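Local coordinates for protein probable transcriptional regulator (Pseudomonas aeruginosa, PDB 2ESN) that probably regulates transcription as a LysR-type regulator, binding DNA through an N-terminal winged helix-turn-helix and sensing an unknown small-molecule effector through its C-terminal domain, at residues L10-L14 and R47-L52; F18-Y22 and A70-A74; R150-A154 and H294-I298; V206-N210 and P234-A239. Numbering follows the deposited sequence.

In the fold
Contacts 1 and 2 lie in the N-terminal DNA-binding region, contact 2 where it meets the linker helix. Their centres are 12 Å apart and they share one core: L48 CD2 meets F18 CB at 3.4 Å, and L52 CD1 meets L73 CD2 at 3.9 Å. Their segments alternate along the chain, and both contacts reach the second subunit. Contacts 3 and 4 belong to the domain expected to bind the effector, contact 4 probably nearer its cleft. Their centres are 24 Å apart and their nearest atoms about 8 Å apart; both segments of contact 4 fall between those of contact 3. Contacts 1 and 4 have centres 58 Å apart, reflecting the elongated LysR-type architecture.

Contact 1. Residues L10-L14 and R47-L52; sequences LDLNL and RLRQGL
This contact belongs to the helix-turn-helix domain of a LysR-type regulator. It joins the lead-in to helix 15-24 with the C-terminal part of helix 38-52, which by family is expected to be the recognition helix. L10 and D11 are extended, and residues 12-14 then take helical phi/psi. D11 OD2 accepts from N13 N at 3.1 Å, an Asx turn, and L14 N bonds to D11 O at 2.9 Å. Residues 47-51 are helical. The CA atoms of L10 and G51 are 6.6 Å apart, those of L14 and L48 6.1 Å. The polar link is a salt bridge: R47 (m, t, p) donates from NH2 to D11 OD1 at 2.8 Å. Water 1 bridges the same pair, 2.7 Å from D11 OD1 and 2.9 Å from R47 NH1. L14 CD2 lies over one face of the guanidinium, 3.8 Å from R47 NH1. Alongside the salt bridge, the leucines pack together. L14 (m, t) brings CB to 3.7 Å from L48 CD1, and L14 O is 3.2 Å from L48 CD2. L10 (t, p) sets CD1 4.0 Å from L48 CD1 and 4.5 Å from L52 CD2. G51 has no side chain, which leaves room for L10; L10 CD1 is 4.4 Å from G51 O. Around the contact, L48 also packs on F18 of helix 15-24, while L10 and L52 pack on L88 of the second subunit.

Contact 2. Residues F18-Y22 and A70-A74; sequences FDALY and AEHLA
Helix 15-24 crosses helix 68-87 here. Both segments are helical throughout. The axes of the two short segments approach to 10.9 Å, with 110° between their N-to-C directions and a signed crossing angle of -110°. F18 and Y22 lie one turn apart and point toward the other helix. Both have chi1 t and chi2 near -95°. A70 comes first: its CB is 3.8 Å from F18 CE2, and its O is 3.3 Å from F18 CZ, near the ring plane. At E71, CA-to-CB points away, but the side chain bends back to the edge of the Y22 ring. L73 (t, p) lies over one face of F18, with L73 CD2 4.2 Å from F18 CZ. A74 CB sits over the face of Y22 and beside the edge of F18. It is 3.8 Å from F18 CE1, 3.5 Å from Y22 CD1 and 3.3 Å from the centroid of the Y22 ring, 6° off its normal, a CH-pi contact. Water 2 donates to A74 O and to D19 OD2, both at 2.7 Å. In LysR-type regulators the long helix after the wing is the linker helix of the dimer, and L73 packs on W91 of the second subunit. The chemistry is mainly apolar and aromatic: small alanines let the rings approach closely, and water supplies a polar link at one margin.

Contact 3. Residues R150-A154 and H294-I298; sequences RIDFA and HAWMI
After helix 143-148 the chain reaches D152, which meets segment 294-298 of helix 293-303. The CA atoms of D152 and H294 are 7.4 Å apart, and D152 (chi1 m) points its CB toward the helix. H294 NE2 donates to D152 OD1 at 2.7 Å, with an N-H...acceptor angle of 160°. D152 OD1 also forms a salt bridge with R101, and D152 OD2 accepts from the backbone N of V104, so the carboxylate is held from several directions. The segment then enters strand 153-157, part of the sheet of one of the two subdomains of the periplasmic-binding-protein-like fold; the strand pairs with 102-107 in parallel and 278-285 in antiparallel fashion, and helix 293-303 lies against this part of the sheet. F153 has extended phi/psi (-147/162) and chi1 m. Its ring forms a face-to-face stack with H294 (chi1 m): centroids are 4.7 Å apart and planes at 26°, with F153 CZ 3.9 Å from H294 ND1. One helical turn on, M297 (t, p, p) sets CG 3.7 Å from F153 CE1, and I298 (m, t) places CG1 3.9 Å from F153 CE2.

Contact 4. Residues V206-N210 and P234-A239; sequences VTPWN and PTVLAA
P234 and V206 bury the most surface in this contact, which sets the end of strand 202-206 and the turn after it against the start of helix 236-244. P234 (phi/psi -85/-11) has its CA 3.9 Å from P208 CA. T207 O meets P234 CA at 3.4 Å in a CA-H...O contact, and P208 CA is 3.7 Å from P234 O. T207 O accepts from N210 N at 3.0 Å, closing a type I turn from T207 to N210. V206 (chi1 t) points toward the helix. Its CG1 is 3.7 Å from V236 CG2, and its CG2 is 3.9 Å from A239 CB. T235 is at the N-cap without a side-chain capping bond; D109 instead accepts from V236 N and L237 N. L237 packs on L237 of the third subunit. Strand 202-206, helix 215-221 and adjacent parallel strand 228-233 form a beta-alpha-beta unit. The contact lies at its C-terminal strand ends, consistent with a place near the effector cleft. V206 and A239 pack on L250 of strand 249-253.

Contact 1. Residues L10-L14 and R47-L52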
loop_
_atom_site.group_PDB
_atom_site.type_symbol
_atom_site.label_atom_id
_atom_site.label_comp_id
_atom_site.label_asym_id
_atom_site.label_seq_id
_atom_site.Cartn_x
_atom_site.Cartn_y
_atom_site.Cartn_z
ATOM N N LEU C 10 -20.269 -24.157 20.200
ATOM C CA LEU C 10 -19.276 -25.017 20.829
ATOM C C LEU C 10 -18.681 -24.302 22.032
ATOM O O LEU C 10 -18.316 -23.112 21.963
ATOM C CB LEU C 10 -18.207 -25.365 19.805
ATOM C CG LEU C 10 -17.131 -26.431 20.082
ATOM C CD1 LEU C 10 -17.698 -27.838 20.319
ATOM C CD2 LEU C 10 -16.060 -26.393 19.013
ATOM N N ASP C 11 -18.558 -25.026 23.140
ATOM C CA ASP C 11 -17.685 -24.530 24.207
ATOM C C ASP C 11 -16.235 -24.629 23.728
ATOM O O ASP C 11 -15.582 -25.661 23.877
ATOM C CB ASP C 11 -17.889 -25.310 25.477
ATOM C CG ASP C 11 -17.100 -24.736 26.637
ATOM O OD1 ASP C 11 -17.360 -25.133 27.765
ATOM O OD2 ASP C 11 -16.227 -23.898 26.433
ATOM N N LEU C 12 -15.752 -23.526 23.152
ATOM C CA LEU C 12 -14.382 -23.402 22.685
ATOM C C LEU C 12 -13.255 -23.810 23.666
ATOM O O LEU C 12 -12.131 -24.143 23.228
ATOM C CB LEU C 12 -14.151 -21.951 22.170
ATOM C CG LEU C 12 -15.102 -21.515 21.019
ATOM C CD1 LEU C 12 -14.816 -20.099 20.523
ATOM C CD2 LEU C 12 -15.104 -22.495 19.844
ATOM N N ASN C 13 -13.504 -23.730 24.970
ATOM C CA ASN C 13 -12.489 -24.111 25.945
ATOM C C ASN C 13 -12.202 -25.578 25.841
ATOM O O ASN C 13 -11.076 -25.987 26.148
ATOM C CB ASN C 13 -12.881 -23.820 27.409
ATOM C CG ASN C 13 -13.105 -22.394 27.651
ATOM O OD1 ASN C 13 -14.223 -21.965 28.019
ATOM N ND2 ASN C 13 -12.089 -21.616 27.429
ATOM N N LEU C 14 -13.198 -26.355 25.409
ATOM C CA LEU C 14 -12.994 -27.804 25.177
ATOM C C LEU C 14 -12.016 -28.084 24.078
ATOM O O LEU C 14 -11.564 -29.211 23.944
ATOM C CB LEU C 14 -14.280 -28.466 24.764
ATOM C CG LEU C 14 -15.444 -28.489 25.783
ATOM C CD1 LEU C 14 -16.678 -29.107 25.116
ATOM C CD2 LEU C 14 -15.078 -29.217 27.097
ATOM N N ARG C 47 -17.744 -34.239 27.182
ATOM C CA ARG C 47 -18.462 -33.120 26.617
ATOM C C ARG C 47 -18.094 -32.819 25.143
ATOM O O ARG C 47 -18.970 -32.502 24.335
ATOM C CB ARG C 47 -18.254 -31.885 27.489
ATOM C CG ARG C 47 -18.804 -32.024 28.909
ATOM C CD ARG C 47 -18.454 -30.771 29.646
ATOM N NE ARG C 47 -18.852 -29.658 28.782
ATOM C CZ ARG C 47 -18.377 -28.414 28.865
ATOM N NH1 ARG C 47 -17.508 -28.105 29.811
ATOM N NH2 ARG C 47 -18.822 -27.478 28.026
ATOM N N LEU C 48 -16.798 -32.886 24.812
ATOM C CA LEU C 48 -16.353 -32.615 23.478
ATOM C C LEU C 48 -16.866 -33.726 22.568
ATOM O O LEU C 48 -17.273 -33.442 21.423
ATOM C CB LEU C 48 -14.801 -32.479 23.404
ATOM C CG LEU C 48 -14.284 -31.809 22.095
ATOM C CD1 LEU C 48 -15.038 -30.482 21.765
ATOM C CD2 LEU C 48 -12.860 -31.486 22.134
ATOM N N ARG C 49 -16.886 -34.981 23.018
ATOM C CA ARG C 49 -17.428 -36.057 22.164
ATOM C C ARG C 49 -18.941 -35.824 21.847
ATOM O O ARG C 49 -19.426 -36.137 20.763
ATOM C CB ARG C 49 -17.279 -37.428 22.825
ATOM C CG ARG C 49 -15.847 -37.928 22.951
ATOM C CD ARG C 49 -15.746 -39.241 23.759
ATOM N NE ARG C 49 -14.456 -39.918 23.458
ATOM C CZ ARG C 49 -13.742 -40.652 24.313
ATOM N NH1 ARG C 49 -14.158 -40.821 25.560
ATOM N NH2 ARG C 49 -12.599 -41.211 23.909
ATOM N N GLN C 50 -19.663 -35.308 22.815
ATOM C CA GLN C 50 -21.065 -34.912 22.623
ATOM C C GLN C 50 -21.161 -33.682 21.736
ATOM O O GLN C 50 -21.965 -33.689 20.829
ATOM C CB GLN C 50 -21.735 -34.659 23.951
ATOM C CG GLN C 50 -21.869 -35.924 24.824
ATOM C CD GLN C 50 -22.504 -37.080 24.105
ATOM O OE1 GLN C 50 -23.492 -36.920 23.417
ATOM N NE2 GLN C 50 -21.944 -38.270 24.277
ATOM N N GLY C 51 -20.307 -32.675 21.948
ATOM C CA GLY C 51 -20.257 -31.508 21.078
ATOM C C GLY C 51 -19.945 -31.756 19.586
ATOM O O GLY C 51 -20.358 -30.956 18.732
ATOM N N LEU C 52 -19.186 -32.817 19.272
ATOM C CA LEU C 52 -18.728 -33.068 17.918
ATOM C C LEU C 52 -19.396 -34.293 17.409
ATOM O O LEU C 52 -19.209 -34.681 16.237
ATOM C CB LEU C 52 -17.198 -33.182 17.866
ATOM C CG LEU C 52 -16.588 -31.817 18.163
ATOM C CD1 LEU C 52 -15.075 -31.858 18.299
ATOM C CD2 LEU C 52 -16.997 -30.789 17.056
HETATM O O HOH W 1 -15.409 -26.117 29.355
#

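Contact 2. Residues F18-Y22 and A70-A74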
loop_
_atom_site.group_PDB
_atom_site.type_symbol
_atom_site.label_atom_id
_atom_site.label_comp_id
_atom_site.label_asym_id
_atom_site.label_seq_id
_atom_site.Cartn_x
_atom_site.Cartn_y
_atom_site.Cartn_z
ATOM N N PHE C 18 -9.036 -31.052 23.386
ATOM C CA PHE C 18 -8.810 -31.654 22.091
ATOM C C PHE C 18 -7.339 -31.516 21.644
ATOM O O PHE C 18 -6.730 -32.489 21.229
ATOM C CB PHE C 18 -9.691 -31.066 20.994
ATOM C CG PHE C 18 -9.530 -31.767 19.662
ATOM C CD1 PHE C 18 -8.681 -31.284 18.698
ATOM C CD2 PHE C 18 -10.204 -32.970 19.393
ATOM C CE1 PHE C 18 -8.516 -31.973 17.439
ATOM C CE2 PHE C 18 -10.049 -33.645 18.128
ATOM C CZ PHE C 18 -9.203 -33.119 17.173
ATOM N N ASP C 19 -6.829 -30.290 21.635
ATOM C CA ASP C 19 -5.491 -30.032 21.144
ATOM C C ASP C 19 -4.375 -30.753 22.004
ATOM O O ASP C 19 -3.464 -31.358 21.446
ATOM C CB ASP C 19 -5.255 -28.533 21.138
ATOM C CG ASP C 19 -3.857 -28.152 20.580
ATOM O OD1 ASP C 19 -2.968 -27.796 21.374
ATOM O OD2 ASP C 19 -3.678 -28.189 19.353
ATOM N N ALA C 20 -4.468 -30.645 23.328
ATOM C CA ALA C 20 -3.564 -31.328 24.248
ATOM C C ALA C 20 -3.587 -32.865 24.070
ATOM O O ALA C 20 -2.520 -33.525 24.059
ATOM C CB ALA C 20 -3.915 -30.968 25.606
ATOM N N LEU C 21 -4.785 -33.436 23.890
ATOM C CA LEU C 21 -4.927 -34.867 23.743
ATOM C C LEU C 21 -4.372 -35.275 22.378
ATOM O O LEU C 21 -3.815 -36.368 22.247
ATOM C CB LEU C 21 -6.412 -35.349 23.853
ATOM C CG LEU C 21 -6.787 -36.694 24.523
ATOM C CD1 LEU C 21 -8.154 -37.375 24.112
ATOM C CD2 LEU C 21 -5.604 -37.717 24.722
ATOM N N TYR C 22 -4.585 -34.459 21.339
ATOM C CA TYR C 22 -4.048 -34.792 20.005
ATOM C C TYR C 22 -2.487 -34.893 19.912
ATOM O O TYR C 22 -1.917 -35.773 19.209
ATOM C CB TYR C 22 -4.609 -33.837 18.943
ATOM C CG TYR C 22 -4.311 -34.353 17.554
ATOM C CD1 TYR C 22 -3.157 -33.943 16.867
ATOM C CD2 TYR C 22 -5.152 -35.290 16.932
ATOM C CE1 TYR C 22 -2.839 -34.460 15.606
ATOM C CE2 TYR C 22 -4.831 -35.801 15.639
ATOM C CZ TYR C 22 -3.692 -35.362 15.002
ATOM O OH TYR C 22 -3.365 -35.838 13.718
ATOM N N ALA C 70 -11.078 -36.535 13.563
ATOM C CA ALA C 70 -10.260 -35.797 14.532
ATOM C C ALA C 70 -8.967 -35.314 13.876
ATOM O O ALA C 70 -8.470 -34.203 14.141
ATOM C CB ALA C 70 -9.973 -36.647 15.747
ATOM N N GLU C 71 -8.447 -36.158 12.997
ATOM C CA GLU C 71 -7.251 -35.832 12.236
ATOM C C GLU C 71 -7.393 -34.531 11.427
ATOM O O GLU C 71 -6.507 -33.699 11.460
ATOM C CB GLU C 71 -6.951 -37.009 11.301
ATOM C CG GLU C 71 -5.520 -37.471 11.333
ATOM C CD GLU C 71 -5.200 -38.290 12.564
ATOM O OE1 GLU C 71 -5.725 -39.424 12.712
ATOM O OE2 GLU C 71 -4.383 -37.799 13.373
ATOM N N HIS C 72 -8.514 -34.362 10.709
ATOM C CA HIS C 72 -8.773 -33.146 9.864
ATOM C C HIS C 72 -8.841 -31.859 10.695
ATOM O O HIS C 72 -8.277 -30.791 10.325
ATOM C CB HIS C 72 -10.066 -33.300 9.034
ATOM C CG HIS C 72 -10.174 -34.603 8.291
ATOM N ND1 HIS C 72 -9.078 -35.390 7.985
ATOM C CD2 HIS C 72 -11.251 -35.242 7.763
ATOM C CE1 HIS C 72 -9.478 -36.464 7.323
ATOM N NE2 HIS C 72 -10.792 -36.400 7.175
ATOM N N LEU C 73 -9.462 -31.999 11.863
ATOM C CA LEU C 73 -9.726 -30.892 12.774
ATOM C C LEU C 73 -8.504 -30.414 13.568
ATOM O O LEU C 73 -8.459 -29.257 13.995
ATOM C CB LEU C 73 -10.867 -31.296 13.728
ATOM C CG LEU C 73 -11.346 -30.277 14.785
ATOM C CD1 LEU C 73 -11.855 -28.969 14.135
ATOM C CD2 LEU C 73 -12.440 -30.899 15.609
ATOM N N ALA C 74 -7.491 -31.273 13.754
ATOM C CA ALA C 74 -6.420 -30.913 14.697
ATOM C C ALA C 74 -5.539 -29.850 14.167
ATOM O O ALA C 74 -5.001 -29.054 14.911
ATOM C CB ALA C 74 -5.563 -32.171 15.114
HETATM O O HOH W 2 -4.486 -29.939 17.410
#

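Contact 3. Residues R150-A154 and H294-I298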
loop_
_atom_site.group_PDB
_atom_site.type_symbol
_atom_site.label_atom_id
_atom_site.label_comp_id
_atom_site.label_asym_id
_atom_site.label_seq_id
_atom_site.Cartn_x
_atom_site.Cartn_y
_atom_site.Cartn_z
ATOM N N ARG C 150 4.732 -2.910 14.701
ATOM C CA ARG C 150 5.423 -3.707 13.649
ATOM C C ARG C 150 6.948 -3.562 13.833
ATOM O O ARG C 150 7.711 -4.451 13.456
ATOM C CB ARG C 150 5.060 -3.201 12.252
ATOM C CG ARG C 150 4.756 -4.260 11.142
ATOM C CD ARG C 150 4.381 -3.497 9.837
ATOM N NE ARG C 150 3.987 -2.124 10.199
ATOM C CZ ARG C 150 2.865 -1.484 9.841
ATOM N NH1 ARG C 150 2.640 -0.244 10.296
ATOM N NH2 ARG C 150 1.988 -2.066 9.014
ATOM N N ILE C 151 7.348 -2.428 14.402
ATOM C CA ILE C 151 8.717 -2.120 14.766
ATOM C C ILE C 151 8.641 -1.652 16.229
ATOM O O ILE C 151 7.844 -0.767 16.572
ATOM C CB ILE C 151 9.260 -0.971 13.861
ATOM C CG1 ILE C 151 9.672 -1.490 12.486
ATOM C CG2 ILE C 151 10.397 -0.239 14.472
ATOM C CD1 ILE C 151 9.770 -0.356 11.397
ATOM N N ASP C 152 9.470 -2.253 17.071
ATOM C CA ASP C 152 9.578 -1.896 18.478
ATOM C C ASP C 152 10.298 -0.572 18.620
ATOM O O ASP C 152 9.875 0.279 19.368
ATOM C CB ASP C 152 10.299 -3.035 19.264
ATOM C CG ASP C 152 9.526 -4.369 19.230
ATOM O OD1 ASP C 152 8.487 -4.467 19.873
ATOM O OD2 ASP C 152 9.918 -5.334 18.551
ATOM N N PHE C 153 11.389 -0.395 17.876
ATOM C CA PHE C 153 12.278 0.737 18.076
ATOM C C PHE C 153 12.923 1.216 16.767
ATOM O O PHE C 153 13.014 0.476 15.819
ATOM C CB PHE C 153 13.454 0.338 18.990
ATOM C CG PHE C 153 13.074 -0.042 20.383
ATOM C CD1 PHE C 153 13.011 -1.381 20.743
ATOM C CD2 PHE C 153 12.840 0.925 21.339
ATOM C CE1 PHE C 153 12.696 -1.759 22.059
ATOM C CE2 PHE C 153 12.461 0.568 22.653
ATOM C CZ PHE C 153 12.420 -0.760 23.027
ATOM N N ALA C 154 13.444 2.433 16.774
ATOM C CA ALA C 154 14.181 2.944 15.632
ATOM C C ALA C 154 15.445 3.556 16.157
ATOM O O ALA C 154 15.489 4.004 17.301
ATOM C CB ALA C 154 13.344 3.953 14.842
ATOM N N HIS C 294 9.598 -3.520 26.269
ATOM C CA HIS C 294 10.122 -2.262 25.832
ATOM C C HIS C 294 10.830 -1.513 26.936
ATOM O O HIS C 294 11.881 -0.933 26.699
ATOM C CB HIS C 294 9.010 -1.387 25.270
ATOM C CG HIS C 294 8.684 -1.709 23.852
ATOM N ND1 HIS C 294 8.507 -0.735 22.889
ATOM C CD2 HIS C 294 8.541 -2.906 23.222
ATOM C CE1 HIS C 294 8.233 -1.319 21.731
ATOM N NE2 HIS C 294 8.275 -2.634 21.897
ATOM N N ALA C 295 10.256 -1.514 28.134
ATOM C CA ALA C 295 10.899 -0.867 29.288
ATOM C C ALA C 295 12.263 -1.535 29.598
ATOM O O ALA C 295 13.217 -0.869 29.885
ATOM C CB ALA C 295 9.947 -0.919 30.557
ATOM N N TRP C 296 12.337 -2.860 29.521
ATOM C CA TRP C 296 13.625 -3.546 29.767
ATOM C C TRP C 296 14.695 -3.126 28.720
ATOM O O TRP C 296 15.848 -2.733 29.075
ATOM C CB TRP C 296 13.383 -5.027 29.769
ATOM C CG TRP C 296 14.623 -5.867 29.835
ATOM C CD1 TRP C 296 15.324 -6.196 30.949
ATOM C CD2 TRP C 296 15.280 -6.517 28.734
ATOM N NE1 TRP C 296 16.372 -7.008 30.615
ATOM C CE2 TRP C 296 16.398 -7.187 29.259
ATOM C CE3 TRP C 296 15.055 -6.547 27.342
ATOM C CZ2 TRP C 296 17.271 -7.936 28.469
ATOM C CZ3 TRP C 296 15.950 -7.309 26.529
ATOM C CH2 TRP C 296 17.045 -7.984 27.114
ATOM N N MET C 297 14.301 -3.178 27.438
ATOM C CA MET C 297 15.236 -2.897 26.368
ATOM C C MET C 297 15.688 -1.462 26.475
ATOM O O MET C 297 16.883 -1.143 26.276
ATOM C CB MET C 297 14.662 -3.227 24.995
ATOM C CG MET C 297 15.693 -2.946 23.840
ATOM S SD MET C 297 17.208 -3.911 23.892
ATOM C CE MET C 297 16.602 -5.348 23.315
ATOM N N ILE C 298 14.761 -0.563 26.821
ATOM C CA ILE C 298 15.152 0.819 27.064
ATOM C C ILE C 298 16.224 0.903 28.171
ATOM O O ILE C 298 17.244 1.553 28.009
ATOM C CB ILE C 298 13.967 1.703 27.420
ATOM C CG1 ILE C 298 13.129 2.013 26.179
ATOM C CG2 ILE C 298 14.453 3.029 27.943
ATOM C CD1 ILE C 298 11.713 2.514 26.523
#

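Contact 4. Residues V206-N210 and P234-A239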
loop_
_atom_site.group_PDB
_atom_site.type_symbol
_atom_site.label_atom_id
_atom_site.label_comp_id
_atom_site.label_asym_id
_atom_site.label_seq_id
_atom_site.Cartn_x
_atom_site.Cartn_y
_atom_site.Cartn_z
ATOM N N VAL C 206 27.353 9.598 2.518
ATOM C CA VAL C 206 26.501 8.550 3.027
ATOM C C VAL C 206 25.055 9.088 3.174
ATOM O O VAL C 206 24.821 10.029 3.886
ATOM C CB VAL C 206 27.047 8.029 4.367
ATOM C CG1 VAL C 206 26.080 6.982 4.982
ATOM C CG2 VAL C 206 28.422 7.383 4.182
ATOM N N THR C 207 24.111 8.469 2.483
ATOM C CA THR C 207 22.716 8.884 2.446
ATOM C C THR C 207 21.881 7.641 2.801
ATOM O O THR C 207 21.455 6.933 1.910
ATOM C CB THR C 207 22.346 9.352 1.034
ATOM O OG1 THR C 207 22.803 8.395 0.089
ATOM C CG2 THR C 207 23.052 10.605 0.706
ATOM N N PRO C 208 21.691 7.363 4.088
ATOM C CA PRO C 208 21.154 6.087 4.559
ATOM C C PRO C 208 19.693 5.901 4.179
ATOM O O PRO C 208 19.238 4.780 4.057
ATOM C CB PRO C 208 21.248 6.180 6.078
ATOM C CG PRO C 208 22.144 7.345 6.365
ATOM C CD PRO C 208 21.951 8.290 5.213
ATOM N N TRP C 209 18.977 6.979 3.896
ATOM C CA TRP C 209 17.585 6.829 3.478
ATOM C C TRP C 209 17.450 7.334 2.067
ATOM O O TRP C 209 16.412 7.900 1.677
ATOM C CB TRP C 209 16.652 7.557 4.474
ATOM C CG TRP C 209 16.722 6.855 5.816
ATOM C CD1 TRP C 209 16.132 5.674 6.145
ATOM C CD2 TRP C 209 17.478 7.253 6.951
ATOM N NE1 TRP C 209 16.446 5.334 7.440
ATOM C CE2 TRP C 209 17.284 6.276 7.953
ATOM C CE3 TRP C 209 18.308 8.351 7.230
ATOM C CZ2 TRP C 209 17.894 6.351 9.229
ATOM C CZ3 TRP C 209 18.930 8.423 8.500
ATOM C CH2 TRP C 209 18.715 7.423 9.472
ATOM N N ASN C 210 18.513 7.177 1.298
ATOM C CA ASN C 210 18.494 7.601 -0.090
ATOM C C ASN C 210 18.188 9.077 -0.379
ATOM O O ASN C 210 17.758 9.398 -1.498
ATOM C CB ASN C 210 17.417 6.827 -0.817
ATOM C CG ASN C 210 17.640 5.348 -0.771
ATOM O OD1 ASN C 210 18.779 4.865 -0.827
ATOM N ND2 ASN C 210 16.542 4.601 -0.671
ATOM N N PRO C 234 24.318 4.324 0.877
ATOM C CA PRO C 234 23.630 4.321 2.159
ATOM C C PRO C 234 24.475 3.729 3.301
ATOM O O PRO C 234 24.077 3.836 4.476
ATOM C CB PRO C 234 22.394 3.416 1.866
ATOM C CG PRO C 234 22.543 2.917 0.460
ATOM C CD PRO C 234 23.899 3.204 -0.001
ATOM N N THR C 235 25.612 3.104 2.972
ATOM C CA THR C 235 26.453 2.343 3.924
ATOM C C THR C 235 27.737 3.135 4.256
ATOM O O THR C 235 28.575 3.295 3.357
ATOM C CB THR C 235 27.179 1.169 3.196
ATOM O OG1 THR C 235 26.528 0.728 2.004
ATOM C CG2 THR C 235 27.659 0.109 4.051
ATOM N N VAL C 236 27.949 3.491 5.530
ATOM C CA VAL C 236 29.207 4.032 6.065
ATOM C C VAL C 236 30.363 3.037 5.943
ATOM O O VAL C 236 31.481 3.404 5.544
ATOM C CB VAL C 236 29.064 4.434 7.550
ATOM C CG1 VAL C 236 30.272 5.276 8.025
ATOM C CG2 VAL C 236 27.934 5.288 7.692
ATOM N N LEU C 237 30.099 1.750 6.225
ATOM C CA LEU C 237 31.196 0.834 6.305
ATOM C C LEU C 237 31.742 0.526 4.918
ATOM O O LEU C 237 32.951 0.512 4.751
ATOM C CB LEU C 237 30.855 -0.429 7.134
ATOM C CG LEU C 237 30.495 -0.291 8.616
ATOM C CD1 LEU C 237 30.227 -1.734 9.216
ATOM C CD2 LEU C 237 31.531 0.499 9.435
ATOM N N ALA C 238 30.885 0.316 3.927
ATOM C CA ALA C 238 31.395 0.203 2.568
ATOM C C ALA C 238 32.077 1.521 2.136
ATOM O O ALA C 238 33.027 1.478 1.373
ATOM C CB ALA C 238 30.306 -0.196 1.593
ATOM N N ALA C 239 31.550 2.656 2.593
ATOM C CA ALA C 239 32.076 3.981 2.183
ATOM C C ALA C 239 33.515 4.167 2.650
ATOM O O ALA C 239 34.334 4.761 1.952
ATOM C CB ALA C 239 31.216 5.097 2.782
#